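Local coordinates for protein potential RNA-dependent RNA polymerase (Human picobirnavirus, PDB 5I62) that catalyses template-directed synthesis of RNA from ribonucleoside triphosphates, probably serving both transcription and replication of the viral genome, at residues S139-S142 against Y146-K149; S148-V153 against F206-N211; D107-S112 against A342-H347. All coordinates share one frame; numbering follows the deposited sequence.

Contact 1. Residues S139-S142 against Y146-K149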
ATOM      1  N   SER A 139     -13.564   2.027  12.428  1.00 35.55           N
ATOM      2  CA  SER A 139     -14.238   0.902  11.803  1.00 40.85           C
ATOM      3  C   SER A 139     -13.351  -0.327  11.674  1.00 37.33           C
ATOM      4  O   SER A 139     -13.875  -1.431  11.457  1.00 39.73           O
ATOM      5  CB  SER A 139     -14.688   1.281  10.393  1.00 42.04           C
ATOM      6  OG  SER A 139     -15.120   0.136   9.684  1.00 53.87           O
ATOM      7  N   THR A 140     -12.033  -0.176  11.779  1.00 34.56           N
ATOM      8  CA  THR A 140     -11.185  -1.314  11.493  1.00 34.61           C
ATOM      9  C   THR A 140     -11.128  -2.254  12.701  1.00 32.82           C
ATOM     10  O   THR A 140     -11.549  -1.927  13.820  1.00 29.26           O
ATOM     11  CB  THR A 140      -9.787  -0.867  11.039  1.00 34.19           C
ATOM     12  OG1 THR A 140      -9.040  -0.319  12.133  1.00 43.50           O
ATOM     13  CG2 THR A 140      -9.902   0.201   9.972  1.00 41.80           C
ATOM     14  N   ASN A 141     -10.648  -3.461  12.431  1.00 29.81           N
ATOM     15  CA  ASN A 141     -10.534  -4.477  13.459  1.00 30.32           C
ATOM     16  C   ASN A 141      -9.494  -4.060  14.494  1.00 25.00           C
ATOM     17  O   ASN A 141      -8.412  -3.575  14.153  1.00 26.32           O
ATOM     18  CB  ASN A 141     -10.170  -5.810  12.818  1.00 25.81           C
ATOM     19  CG  ASN A 141     -10.221  -6.951  13.789  1.00 29.18           C
ATOM     20  OD1 ASN A 141      -9.336  -7.101  14.623  1.00 29.35           O
ATOM     21  ND2 ASN A 141     -11.259  -7.778  13.684  1.00 29.38           N
ATOM     22  N   SER A 142      -9.838  -4.223  15.769  1.00 20.27           N
ATOM     23  CA  SER A 142      -8.964  -3.811  16.860  1.00 20.21           C
ATOM     24  C   SER A 142      -7.811  -4.774  17.094  1.00 17.71           C
ATOM     25  O   SER A 142      -6.984  -4.520  17.977  1.00 16.62           O
ATOM     26  CB  SER A 142      -9.776  -3.664  18.159  1.00 19.29           C
ATOM     27  OG  SER A 142     -10.256  -4.935  18.586  1.00 21.65           O
ATOM     28  N   TYR A 146      -9.073  -7.880  21.751  1.00 16.09           N
ATOM     29  CA  TYR A 146     -10.525  -7.979  21.640  1.00 18.94           C
ATOM     30  C   TYR A 146     -11.007  -8.419  20.268  1.00 21.30           C
ATOM     31  O   TYR A 146     -12.098  -8.981  20.177  1.00 20.00           O
ATOM     32  CB  TYR A 146     -11.194  -6.650  21.988  1.00 21.07           C
ATOM     33  CG  TYR A 146     -10.964  -6.252  23.430  1.00 20.54           C
ATOM     34  CD1 TYR A 146     -11.530  -6.990  24.476  1.00 20.81           C
ATOM     35  CD2 TYR A 146     -10.182  -5.151  23.745  1.00 18.57           C
ATOM     36  CE1 TYR A 146     -11.313  -6.632  25.807  1.00 21.02           C
ATOM     37  CE2 TYR A 146      -9.948  -4.791  25.062  1.00 19.22           C
ATOM     38  CZ  TYR A 146     -10.523  -5.537  26.089  1.00 21.16           C
ATOM     39  OH  TYR A 146     -10.297  -5.168  27.388  1.00 18.35           O
ATOM     40  N   PHE A 147     -10.241  -8.178  19.206  1.00 18.32           N
ATOM     41  CA  PHE A 147     -10.649  -8.573  17.853  1.00 21.93           C
ATOM     42  C   PHE A 147     -12.079  -8.115  17.536  1.00 21.26           C
ATOM     43  O   PHE A 147     -12.918  -8.881  17.054  1.00 23.50           O
ATOM     44  CB  PHE A 147     -10.504 -10.081  17.659  1.00 18.86           C
ATOM     45  CG  PHE A 147     -10.259 -10.485  16.226  1.00 25.22           C
ATOM     46  CD1 PHE A 147      -9.001 -10.336  15.649  1.00 23.65           C
ATOM     47  CD2 PHE A 147     -11.288 -11.012  15.456  1.00 25.10           C
ATOM     48  CE1 PHE A 147      -8.781 -10.709  14.317  1.00 24.52           C
ATOM     49  CE2 PHE A 147     -11.075 -11.383  14.142  1.00 24.24           C
ATOM     50  CZ  PHE A 147      -9.822 -11.237  13.575  1.00 26.12           C
ATOM     51  N   SER A 148     -12.354  -6.851  17.830  1.00 19.80           N
ATOM     52  CA  SER A 148     -13.633  -6.219  17.546  1.00 25.66           C
ATOM     53  C   SER A 148     -13.390  -4.990  16.690  1.00 23.81           C
ATOM     54  O   SER A 148     -12.264  -4.714  16.260  1.00 24.94           O
ATOM     55  CB  SER A 148     -14.374  -5.823  18.830  1.00 25.35           C
ATOM     56  OG  SER A 148     -14.276  -6.845  19.795  1.00 32.23           O
ATOM     57  N   LYS A 149     -14.457  -4.238  16.444  1.00 26.24           N
ATOM     58  CA  LYS A 149     -14.294  -2.916  15.860  1.00 28.35           C
ATOM     59  C   LYS A 149     -13.667  -1.988  16.892  1.00 26.82           C
ATOM     60  O   LYS A 149     -14.065  -1.989  18.061  1.00 25.20           O
ATOM     61  CB  LYS A 149     -15.635  -2.368  15.382  1.00 35.39           C
ATOM     62  CG  LYS A 149     -16.038  -2.867  13.986  1.00 41.18           C
ATOM     63  CD  LYS A 149     -17.539  -2.907  13.787  1.00 47.15           C
ATOM     64  CE  LYS A 149     -18.234  -1.821  14.577  1.00 54.52           C
ATOM     65  NZ  LYS A 149     -17.726  -0.427  14.329  1.00 53.88           N
TER
HETATM   66  O   HOH W   1      -8.334  -5.224  20.521  1.00 17.33           O
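Asn-141 brings its amide over one face of the Phe-147 ring, NH2 group leading, with ND2 3.5 Å above the ring plane and over its centre. The two groups are tilted, not stacked: amide and ring planes differ by 63°. Having CG anti to the backbone N (chi1 -172°) brings the amide end back to the ring, although the side chain sets out away from it, while OD1 accepts from Gly-143 N in an Asx turn, which leaves the NH2 to meet the aromatic face. Tyr-22 packs on the same ring edge-to-face. A different geometry governs Ser-142, whose hydroxyl is tucked between its own N and carbonyl carbon. There OG accepts from Ser-148 N at 2.9 Å, with an N-H...O angle of 162°. Ser-142 N donates to Ser-148 O in return, at a modelled 2.5 Å that is doubtfully short. The chains run nearly antiparallel, bridged once, at Asn-141 and Lys-149. A water is held by Ser-142 O, Ser-142 OG and Tyr-146 N, donating to the carbonyl and accepting from the amide. Across the segments, polar backbone groups mainly close the turn, the Ser-142 hydroxyl and a water taking the place of further backbone pairs.

Contact 2. Residues S148-V153 against F206-N211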
ATOM      1  N   SER A 148     -12.354  -6.851  17.830  1.00 19.80           N
ATOM      2  CA  SER A 148     -13.633  -6.219  17.546  1.00 25.66           C
ATOM      3  C   SER A 148     -13.390  -4.990  16.690  1.00 23.81           C
ATOM      4  O   SER A 148     -12.264  -4.714  16.260  1.00 24.94           O
ATOM      5  CB  SER A 148     -14.374  -5.823  18.830  1.00 25.35           C
ATOM      6  OG  SER A 148     -14.276  -6.845  19.795  1.00 32.23           O
ATOM      7  N   LYS A 149     -14.457  -4.238  16.444  1.00 26.24           N
ATOM      8  CA  LYS A 149     -14.294  -2.916  15.860  1.00 28.35           C
ATOM      9  C   LYS A 149     -13.667  -1.988  16.892  1.00 26.82           C
ATOM     10  O   LYS A 149     -14.065  -1.989  18.061  1.00 25.20           O
ATOM     11  CB  LYS A 149     -15.635  -2.368  15.382  1.00 35.39           C
ATOM     12  CG  LYS A 149     -16.038  -2.867  13.986  1.00 41.18           C
ATOM     13  CD  LYS A 149     -17.539  -2.907  13.787  1.00 47.15           C
ATOM     14  CE  LYS A 149     -18.234  -1.821  14.577  1.00 54.52           C
ATOM     15  NZ  LYS A 149     -17.726  -0.427  14.329  1.00 53.88           N
ATOM     16  N   ARG A 150     -12.662  -1.223  16.452  1.00 25.21           N
ATOM     17  CA  ARG A 150     -11.965  -0.286  17.324  1.00 24.83           C
ATOM     18  C   ARG A 150     -12.938   0.571  18.121  1.00 29.69           C
ATOM     19  O   ARG A 150     -12.743   0.802  19.325  1.00 23.05           O
ATOM     20  CB  ARG A 150     -11.057   0.608  16.488  1.00 24.13           C
ATOM     21  CG  ARG A 150      -9.787  -0.072  16.038  1.00 26.07           C
ATOM     22  CD  ARG A 150      -9.085   0.778  14.996  1.00 26.70           C
ATOM     23  NE  ARG A 150      -7.762   0.258  14.681  1.00 26.98           N
ATOM     24  CZ  ARG A 150      -6.933   0.813  13.797  1.00 26.79           C
ATOM     25  NH1 ARG A 150      -7.297   1.900  13.139  1.00 25.43           N
ATOM     26  NH2 ARG A 150      -5.745   0.277  13.579  1.00 24.00           N
ATOM     27  N   LYS A 151     -13.982   1.062  17.450  1.00 28.81           N
ATOM     28  CA  LYS A 151     -14.937   1.971  18.071  1.00 29.82           C
ATOM     29  C   LYS A 151     -15.481   1.385  19.370  1.00 26.72           C
ATOM     30  O   LYS A 151     -15.651   2.099  20.366  1.00 28.26           O
ATOM     31  CB  LYS A 151     -16.055   2.248  17.069  1.00 37.74           C
ATOM     32  CG  LYS A 151     -16.990   3.383  17.402  1.00 45.74           C
ATOM     33  CD  LYS A 151     -18.049   3.480  16.314  1.00 50.98           C
ATOM     34  CE  LYS A 151     -18.528   4.913  16.148  1.00 63.09           C
ATOM     35  NZ  LYS A 151     -19.996   5.052  16.380  1.00 59.90           N
ATOM     36  N   ALA A 152     -15.697   0.066  19.388  1.00 26.44           N
ATOM     37  CA  ALA A 152     -16.310  -0.622  20.512  1.00 23.40           C
ATOM     38  C   ALA A 152     -15.388  -0.758  21.720  1.00 27.05           C
ATOM     39  O   ALA A 152     -15.875  -1.013  22.824  1.00 24.66           O
ATOM     40  CB  ALA A 152     -16.765  -2.007  20.069  1.00 23.54           C
ATOM     41  N   VAL A 153     -14.072  -0.633  21.549  1.00 22.69           N
ATOM     42  CA  VAL A 153     -13.139  -1.023  22.600  1.00 19.39           C
ATOM     43  C   VAL A 153     -12.200   0.110  23.004  1.00 21.07           C
ATOM     44  O   VAL A 153     -11.240  -0.122  23.739  1.00 20.42           O
ATOM     45  CB  VAL A 153     -12.350  -2.285  22.199  1.00 24.97           C
ATOM     46  CG1 VAL A 153     -13.292  -3.483  22.052  1.00 22.80           C
ATOM     47  CG2 VAL A 153     -11.525  -2.037  20.884  1.00 19.64           C
ATOM     48  N   PHE A 206      -2.407  -5.536  13.373  1.00 15.33           N
ATOM     49  CA  PHE A 206      -1.756  -5.162  14.622  1.00 17.95           C
ATOM     50  C   PHE A 206      -2.772  -4.931  15.733  1.00 16.36           C
ATOM     51  O   PHE A 206      -3.897  -4.527  15.465  1.00 15.80           O
ATOM     52  CB  PHE A 206      -0.939  -3.884  14.439  1.00 15.98           C
ATOM     53  CG  PHE A 206       0.486  -4.119  14.038  1.00 18.33           C
ATOM     54  CD1 PHE A 206       0.790  -4.920  12.956  1.00 20.88           C
ATOM     55  CD2 PHE A 206       1.521  -3.538  14.741  1.00 20.37           C
ATOM     56  CE1 PHE A 206       2.101  -5.134  12.563  1.00 19.81           C
ATOM     57  CE2 PHE A 206       2.846  -3.742  14.358  1.00 21.89           C
ATOM     58  CZ  PHE A 206       3.129  -4.551  13.266  1.00 18.65           C
ATOM     59  N   PRO A 207      -2.367  -5.148  16.988  1.00 17.28           N
ATOM     60  CA  PRO A 207      -3.200  -4.734  18.122  1.00 17.07           C
ATOM     61  C   PRO A 207      -3.466  -3.240  18.078  1.00 18.00           C
ATOM     62  O   PRO A 207      -2.575  -2.442  17.783  1.00 16.17           O
ATOM     63  CB  PRO A 207      -2.354  -5.106  19.351  1.00 13.46           C
ATOM     64  CG  PRO A 207      -1.383  -6.135  18.863  1.00 17.74           C
ATOM     65  CD  PRO A 207      -1.084  -5.728  17.431  1.00 13.63           C
ATOM     66  N   PHE A 208      -4.711  -2.882  18.386  1.00 14.39           N
ATOM     67  CA  PHE A 208      -5.129  -1.488  18.494  1.00 16.44           C
ATOM     68  C   PHE A 208      -4.150  -0.679  19.353  1.00 15.43           C
ATOM     69  O   PHE A 208      -3.736   0.418  18.968  1.00 16.26           O
ATOM     70  CB  PHE A 208      -6.555  -1.461  19.086  1.00 16.45           C
ATOM     71  CG  PHE A 208      -7.286  -0.137  18.958  1.00 17.43           C
ATOM     72  CD1 PHE A 208      -6.871   0.851  18.084  1.00 19.35           C
ATOM     73  CD2 PHE A 208      -8.431   0.104  19.740  1.00 18.19           C
ATOM     74  CE1 PHE A 208      -7.565   2.051  17.982  1.00 18.75           C
ATOM     75  CE2 PHE A 208      -9.115   1.304  19.646  1.00 19.50           C
ATOM     76  CZ  PHE A 208      -8.681   2.284  18.768  1.00 19.67           C
ATOM     77  N   ALA A 209      -3.766  -1.215  20.521  1.00 15.52           N
ATOM     78  CA  ALA A 209      -2.874  -0.481  21.422  1.00 16.69           C
ATOM     79  C   ALA A 209      -1.534  -0.162  20.755  1.00 17.09           C
ATOM     80  O   ALA A 209      -0.997   0.945  20.918  1.00 14.71           O
ATOM     81  CB  ALA A 209      -2.650  -1.268  22.719  1.00 14.25           C
ATOM     82  N   VAL A 210      -0.970  -1.114  20.012  1.00 13.53           N
ATOM     83  CA  VAL A 210       0.289  -0.845  19.313  1.00 14.88           C
ATOM     84  C   VAL A 210       0.083   0.226  18.251  1.00 15.80           C
ATOM     85  O   VAL A 210       0.871   1.173  18.148  1.00 16.03           O
ATOM     86  CB  VAL A 210       0.880  -2.133  18.700  1.00 14.94           C
ATOM     87  CG1 VAL A 210       2.186  -1.807  17.901  1.00 14.16           C
ATOM     88  CG2 VAL A 210       1.174  -3.169  19.774  1.00 12.23           C
ATOM     89  N   ASN A 211      -0.974   0.093  17.442  1.00 16.41           N
ATOM     90  CA  ASN A 211      -1.230   1.071  16.387  1.00 15.63           C
ATOM     91  C   ASN A 211      -1.443   2.476  16.958  1.00 19.17           C
ATOM     92  O   ASN A 211      -0.961   3.460  16.388  1.00 16.71           O
ATOM     93  CB  ASN A 211      -2.432   0.646  15.545  1.00 18.92           C
ATOM     94  CG  ASN A 211      -2.066  -0.324  14.435  1.00 21.08           C
ATOM     95  OD1 ASN A 211      -0.904  -0.412  14.007  1.00 24.56           O
ATOM     96  ND2 ASN A 211      -3.049  -1.048  13.960  1.00 20.22           N
TER
HETATM   97  O   HOH W   2      -6.089  -2.219  15.315  1.00 24.09           O
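Arg-150 stretches its aliphatic chain across the face of Phe-208, a CH-pi contact that packs the weakly bonded first turn of helix 150-157 against the first turn of helix 208-228. CG sits almost on the ring normal, 3.5 Å from the centroid and only 7° off it, so the methylene meets the middle of the ring. CB lies nearer the far end, 3.7 Å from Phe-208 CZ. Because the chain is extended from CG to NE, it carries the guanidinium past the ring, the guanidinium and ring planes being 15° apart. Val-153 adds an apolar touch, CG2 to Phe-208 CD2 at 3.9 Å. Beyond the ring, the guanidinium turns an edge to the amide of Asn-211, one helical turn from Pro-207.

The next shell explains these positions. Arg-150 NH1 donates to Lys-137 O, fixing the far end of the side chain, and the Phe-208 ring is buried and also touches Met-136, Val-154 and Thr-157. Pro-207 is the N-cap of helix 208-228, and its O accepts from Asn-211 N in the first turn; Phe-208 and Asn-211, three residues apart, fall on the same side of the helix, facing Arg-150. A water completes the join: it accepts from Arg-150 NE at 3.1 Å and probably donates to Phe-206 O at 3.2 Å.

Contact 3. Residues D107-S112 against A342-H347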
ATOM      1  N   ASP A 107      25.564   4.521   3.652  1.00 22.74           N
ATOM      2  CA  ASP A 107      26.472   5.669   3.615  1.00 21.25           C
ATOM      3  C   ASP A 107      25.952   6.793   4.502  1.00 23.18           C
ATOM      4  O   ASP A 107      24.829   7.268   4.325  1.00 21.61           O
ATOM      5  CB  ASP A 107      26.643   6.177   2.183  1.00 23.30           C
ATOM      6  CG  ASP A 107      27.832   7.131   2.036  1.00 29.27           C
ATOM      7  OD1 ASP A 107      28.199   7.814   3.016  1.00 26.34           O
ATOM      8  OD2 ASP A 107      28.420   7.176   0.942  1.00 32.29           O
ATOM      9  N   THR A 108      26.788   7.225   5.447  1.00 21.00           N
ATOM     10  CA  THR A 108      26.447   8.342   6.323  1.00 23.19           C
ATOM     11  C   THR A 108      26.095   9.608   5.538  1.00 25.90           C
ATOM     12  O   THR A 108      25.232  10.390   5.963  1.00 24.40           O
ATOM     13  CB  THR A 108      27.628   8.584   7.273  1.00 30.88           C
ATOM     14  OG1 THR A 108      27.677   7.515   8.227  1.00 38.03           O
ATOM     15  CG2 THR A 108      27.504   9.899   7.999  1.00 37.57           C
ATOM     16  N   LYS A 109      26.751   9.826   4.389  1.00 24.13           N
ATOM     17  CA  LYS A 109      26.469  11.011   3.581  1.00 25.36           C
ATOM     18  C   LYS A 109      25.055  10.972   3.012  1.00 23.03           C
ATOM     19  O   LYS A 109      24.398  12.014   2.881  1.00 18.64           O
ATOM     20  CB  LYS A 109      27.487  11.147   2.446  1.00 23.88           C
ATOM     21  CG  LYS A 109      28.941  11.242   2.916  1.00 32.44           C
ATOM     22  CD  LYS A 109      29.867  11.820   1.826  1.00 38.12           C
ATOM     23  CE  LYS A 109      29.850  10.989   0.541  1.00 40.59           C
ATOM     24  NZ  LYS A 109      30.688  11.594  -0.567  1.00 54.86           N
ATOM     25  N   ALA A 110      24.576   9.780   2.652  1.00 18.73           N
ATOM     26  CA  ALA A 110      23.210   9.666   2.143  1.00 19.10           C
ATOM     27  C   ALA A 110      22.177   9.951   3.234  1.00 19.54           C
ATOM     28  O   ALA A 110      21.123  10.548   2.963  1.00 18.55           O
ATOM     29  CB  ALA A 110      22.997   8.289   1.541  1.00 16.86           C
ATOM     30  N   ILE A 111      22.457   9.522   4.464  1.00 17.95           N
ATOM     31  CA  ILE A 111      21.565   9.805   5.585  1.00 17.69           C
ATOM     32  C   ILE A 111      21.512  11.306   5.851  1.00 22.59           C
ATOM     33  O   ILE A 111      20.437  11.870   6.091  1.00 20.15           O
ATOM     34  CB  ILE A 111      22.000   9.011   6.835  1.00 19.58           C
ATOM     35  CG1 ILE A 111      21.845   7.502   6.602  1.00 21.98           C
ATOM     36  CG2 ILE A 111      21.198   9.433   8.059  1.00 20.93           C
ATOM     37  CD1 ILE A 111      22.529   6.648   7.658  1.00 23.12           C
ATOM     38  N   SER A 112      22.672  11.985   5.790  1.00 18.29           N
ATOM     39  CA  SER A 112      22.689  13.442   5.915  1.00 24.56           C
ATOM     40  C   SER A 112      21.911  14.113   4.788  1.00 18.71           C
ATOM     41  O   SER A 112      21.235  15.120   5.012  1.00 21.48           O
ATOM     42  CB  SER A 112      24.128  13.981   5.930  1.00 22.52           C
ATOM     43  OG  SER A 112      24.807  13.570   7.104  1.00 33.59           O
ATOM     44  N   ALA A 342      22.579   5.968  -3.900  1.00 14.39           N
ATOM     45  CA  ALA A 342      22.941   5.575  -5.260  1.00 17.82           C
ATOM     46  C   ALA A 342      23.648   6.721  -5.994  1.00 19.52           C
ATOM     47  O   ALA A 342      24.678   6.519  -6.647  1.00 19.33           O
ATOM     48  CB  ALA A 342      21.700   5.124  -6.024  1.00 16.81           C
ATOM     49  N   ALA A 343      23.098   7.933  -5.901  1.00 17.13           N
ATOM     50  CA  ALA A 343      23.706   9.080  -6.573  1.00 18.45           C
ATOM     51  C   ALA A 343      25.074   9.388  -5.983  1.00 21.51           C
ATOM     52  O   ALA A 343      26.064   9.558  -6.708  1.00 22.30           O
ATOM     53  CB  ALA A 343      22.789  10.302  -6.468  1.00 17.02           C
ATOM     54  N   ILE A 344      25.141   9.454  -4.656  1.00 19.13           N
ATOM     55  CA  ILE A 344      26.369   9.792  -3.950  1.00 20.37           C
ATOM     56  C   ILE A 344      27.446   8.749  -4.215  1.00 22.37           C
ATOM     57  O   ILE A 344      28.624   9.083  -4.393  1.00 22.69           O
ATOM     58  CB  ILE A 344      26.074   9.944  -2.445  1.00 22.78           C
ATOM     59  CG1 ILE A 344      25.211  11.184  -2.190  1.00 20.47           C
ATOM     60  CG2 ILE A 344      27.372   9.982  -1.636  1.00 26.03           C
ATOM     61  CD1 ILE A 344      24.576  11.212  -0.792  1.00 16.55           C
ATOM     62  N   SER A 345      27.063   7.472  -4.259  1.00 21.41           N
ATOM     63  CA  SER A 345      28.019   6.423  -4.590  1.00 24.54           C
ATOM     64  C   SER A 345      28.598   6.592  -5.991  1.00 27.52           C
ATOM     65  O   SER A 345      29.686   6.076  -6.261  1.00 26.85           O
ATOM     66  CB  SER A 345      27.375   5.044  -4.457  1.00 26.67           C
ATOM     67  OG  SER A 345      27.074   4.749  -3.102  1.00 26.86           O
ATOM     68  N   HIS A 346      27.913   7.308  -6.882  1.00 23.82           N
ATOM     69  CA  HIS A 346      28.437   7.567  -8.216  1.00 27.62           C
ATOM     70  C   HIS A 346      28.855   9.022  -8.390  1.00 23.89           C
ATOM     71  O   HIS A 346      28.843   9.558  -9.501  1.00 27.09           O
ATOM     72  CB  HIS A 346      27.437   7.117  -9.276  1.00 27.01           C
ATOM     73  CG  HIS A 346      27.272   5.628  -9.318  1.00 30.53           C
ATOM     74  ND1 HIS A 346      28.104   4.807 -10.048  1.00 34.24           N
ATOM     75  CD2 HIS A 346      26.417   4.804  -8.664  1.00 33.68           C
ATOM     76  CE1 HIS A 346      27.753   3.547  -9.865  1.00 34.94           C
ATOM     77  NE2 HIS A 346      26.728   3.517  -9.033  1.00 33.32           N
ATOM     78  N   HIS A 347      29.236   9.657  -7.280  1.00 23.23           N
ATOM     79  CA  HIS A 347      29.898  10.962  -7.258  1.00 25.06           C
ATOM     80  C   HIS A 347      29.025  12.072  -7.819  1.00 29.83           C
ATOM     81  O   HIS A 347      29.523  13.015  -8.421  1.00 22.82           O
ATOM     82  CB  HIS A 347      31.252  10.901  -7.983  1.00 32.75           C
ATOM     83  CG  HIS A 347      32.122   9.794  -7.485  1.00 31.35           C
ATOM     84  ND1 HIS A 347      32.177   8.559  -8.093  1.00 35.62           N
ATOM     85  CD2 HIS A 347      32.893   9.703  -6.376  1.00 37.50           C
ATOM     86  CE1 HIS A 347      32.981   7.767  -7.404  1.00 38.30           C
ATOM     87  NE2 HIS A 347      33.424   8.436  -6.354  1.00 41.96           N
TER
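Ile-344 pushes both ends of its branched side chain against the start of helix 108-116, and apolar contact makes up nearly all of the meeting. Its CD1 reaches the Ala-110 backbone, 3.6 Å from CA, and lies 4.1 Å from the Ala-110 CB. The small alanine lets the isoleucine come close to the helix itself. CG2, the other branch, meets Lys-109 and Asp-107. The lysine bends at chi3 (-59°), which lays its CE 3.4 Å from Ile-344 CG2, a tight carbon pair, with the charged NZ just beyond. In this way the end of the lysine chain lies against the CG2 methyl. Asp-107 touches the same methyl more loosely, through OD2 at 4.0 Å.

Polar interactions frame this packing without spanning the two segments. Asp-107 caps its own helix: OD1 accepts from Lys-109 N at 2.8 Å, with an N-H...O angle of 157° and the donor above the carboxylate plane, closing an Asx turn. Glu-341, one turn before Ser-345 on the longer helix, accepts from Asp-107 N and so ties the capping residue to helix 327-345. On that helix, Ser-345 OG is bonded to Glu-341 O and to Arg-379.

Helix 327-345 ends in a Schellman motif: His-347, with positive phi, is the C-prime residue, its N bonded to Ile-344 O and the next backbone N to Ala-343 O. This helix follows the glycine-rich sequence that probably corresponds to polymerase motif B; its C-terminal turn here meets an Asp-capped helix N-terminus, a helix-helix junction with an N-cap on one partner and a Schellman motif on the other.

Contacts 1 and 2 form one continuous unit: their centres lie 5 Å apart and they share Ser-148 and Lys-149, the loop of contact 1 leading straight into helix 150-157 of contact 2. Ser-142 O probably bonds to Phe-208 N, and Thr-140 O to Arg-150 N, so the loop is fastened to the starts of both helices. Contact 3 is remote, its centre 43 Å from contact 1, on the opposite side of the chain's centre, and 40 Å from contact 2, yet its two segments enclose both along the sequence. Contact 1 is thus a local loop closure, contact 2 joins two helix starts across the mixed-sheet strands between them, and contact 3 brings together segments 230 residues apart.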